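Tryptophan synthase alpha chain (PDB 2EKC) probably cleaves indoleglycerol phosphate to indole and glyceraldehyde 3-phosphate, as the alpha subunit of the tetrameric enzyme that completes tryptophan biosynthesis. Local coordinates at residues 140-143 / 144-148. Residues are numbered along the deposited sequence; the frame is centred on the assembly and turned at random.
Sequences KAVM and KKYVL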
loop_
_atom_site.group_PDB
_atom_site.type_symbol
_atom_site.label_atom_id
_atom_site.label_comp_id
_atom_site.label_asym_id
_atom_site.label_seq_id
_atom_site.Cartn_x
_atom_site.Cartn_y
_atom_site.Cartn_z
ATOM N N LYS A 140 -13.478 -11.252 -1.273
ATOM C CA LYS A 140 -13.008 -11.237 -2.652
ATOM C C LYS A 140 -14.196 -11.112 -3.609
ATOM O O LYS A 140 -14.159 -10.332 -4.564
ATOM C CB LYS A 140 -12.213 -12.510 -2.963
ATOM C CG LYS A 140 -10.967 -12.699 -2.108
ATOM C CD LYS A 140 -10.253 -13.998 -2.462
ATOM C CE LYS A 140 -9.122 -14.299 -1.491
ATOM N NZ LYS A 140 -8.404 -15.559 -1.838
ATOM N N ALA A 141 -15.251 -11.876 -3.336
ATOM C CA ALA A 141 -16.451 -11.850 -4.170
ATOM C C ALA A 141 -17.054 -10.452 -4.258
ATOM O O ALA A 141 -17.405 -9.996 -5.342
ATOM C CB ALA A 141 -17.489 -12.835 -3.629
ATOM N N VAL A 142 -17.177 -9.769 -3.122
ATOM C CA VAL A 142 -17.744 -8.422 -3.111
ATOM C C VAL A 142 -16.808 -7.438 -3.810
ATOM O O VAL A 142 -17.249 -6.576 -4.573
ATOM C CB VAL A 142 -18.002 -7.920 -1.671
ATOM C CG1 VAL A 142 -18.649 -6.545 -1.713
ATOM C CG2 VAL A 142 -18.896 -8.899 -0.928
ATOM N N MET A 143 -15.513 -7.562 -3.546
ATOM C CA MET A 143 -14.544 -6.677 -4.179
ATOM C C MET A 143 -14.627 -6.814 -5.694
ATOM O O MET A 143 -14.524 -5.823 -6.420
ATOM C CB MET A 143 -13.131 -6.994 -3.679
ATOM C CG MET A 143 -12.894 -6.519 -2.246
ATOM S SD MET A 143 -11.253 -6.888 -1.595
ATOM C CE MET A 143 -10.243 -5.694 -2.502
ATOM N N LYS A 144 -14.817 -8.040 -6.171
ATOM C CA LYS A 144 -14.933 -8.291 -7.604
ATOM C C LYS A 144 -16.142 -7.540 -8.151
ATOM O O LYS A 144 -16.089 -6.942 -9.220
ATOM C CB LYS A 144 -15.104 -9.786 -7.876
ATOM C CG LYS A 144 -15.318 -10.116 -9.351
ATOM C CD LYS A 144 -15.719 -11.568 -9.553
ATOM C CE LYS A 144 -15.948 -11.889 -11.030
ATOM N NZ LYS A 144 -16.983 -11.014 -11.664
ATOM N N LYS A 145 -17.233 -7.576 -7.397
ATOM C CA LYS A 145 -18.464 -6.904 -7.785
ATOM C C LYS A 145 -18.282 -5.396 -7.958
ATOM O O LYS A 145 -18.859 -4.800 -8.865
ATOM C CB LYS A 145 -19.549 -7.177 -6.740
ATOM C CG LYS A 145 -20.876 -6.480 -7.008
ATOM C CD LYS A 145 -21.873 -6.773 -5.898
ATOM C CE LYS A 145 -23.197 -6.067 -6.136
ATOM N NZ LYS A 145 -24.201 -6.454 -5.107
ATOM N N TYR A 146 -17.478 -4.785 -7.091
ATOM C CA TYR A 146 -17.243 -3.344 -7.150
ATOM C C TYR A 146 -15.945 -2.971 -7.852
ATOM O O TYR A 146 -15.497 -1.825 -7.796
ATOM C CB TYR A 146 -17.279 -2.751 -5.734
ATOM C CG TYR A 146 -18.665 -2.776 -5.123
ATOM C CD1 TYR A 146 -19.580 -1.752 -5.372
ATOM C CD2 TYR A 146 -19.086 -3.859 -4.355
ATOM C CE1 TYR A 146 -20.884 -1.810 -4.871
ATOM C CE2 TYR A 146 -20.384 -3.929 -3.852
ATOM C CZ TYR A 146 -21.277 -2.902 -4.114
ATOM O OH TYR A 146 -22.563 -2.980 -3.619
ATOM N N VAL A 147 -15.347 -3.947 -8.524
ATOM C CA VAL A 147 -14.112 -3.722 -9.262
ATOM C C VAL A 147 -13.033 -3.069 -8.401
ATOM O O VAL A 147 -12.472 -2.028 -8.757
ATOM C CB VAL A 147 -14.369 -2.842 -10.513
ATOM C CG1 VAL A 147 -13.163 -2.880 -11.435
ATOM C CG2 VAL A 147 -15.617 -3.331 -11.247
ATOM N N LEU A 148 -12.769 -3.685 -7.254
ATOM C CA LEU A 148 -11.732 -3.232 -6.334
ATOM C C LEU A 148 -10.671 -4.331 -6.374
ATOM O O LEU A 148 -10.965 -5.498 -6.115
ATOM C CB LEU A 148 -12.295 -3.088 -4.923
ATOM C CG LEU A 148 -13.257 -1.918 -4.734
ATOM C CD1 LEU A 148 -13.977 -2.044 -3.406
ATOM C CD2 LEU A 148 -12.477 -0.613 -4.813
#
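Leu148 N donates to Met143 O over 2.9 Å, nearly straight at 170°, while Val147 N bonds to Lys144 O at 3.2 Å, the pair of bonds that defines a Schellman motif ending the helix. Val147 is the C-prime residue, with the positive phi that takes the chain out of the helix; glycine is the usual choice there, but this valine is exposed, its CB directed away from residues 140-143. Before it, regular i to i-4 bonding runs out with Tyr146 N to Val142 O at 3.1 Å. Tyr146 carries its ring alongside Val142, the two side chains pointing the same way: CG1, set anti to the valine's backbone N (chi1 -177°), touches CD2 and CE2 of the ring, each at 3.8 Å. Val142 O lies near the ring plane at its edge, 3.3 Å from Tyr146 CD2. Tyrosine suits this partly exposed site, packing by its ring and bonding through its hydroxyl to Glu112, which also forms a salt bridge with Lys145. With the ring and hydroxyl of Tyr146 cut back to an alanine, the flank of Val142 would probably be left bare and Glu112 would lose a hydrogen-bond partner. On the buried side, Met143 crosses Leu148 at about a right angle; its chain bends at chi3 (73°) to bring CE to 4.1 Å from Leu148 CB. A long, flexible methionine and an apolar leucine suit this buried place: both reach Phe126 of strand 125-127, and Met143 also meets Phe150 of strand 149-154, while Val142, Tyr146 and Leu148 rest on Cys115 of helix 111-120. The turn thus passes the chain from helix 133-145 into the next barrel strand, within a beta-alpha-beta unit of the TIM barrel.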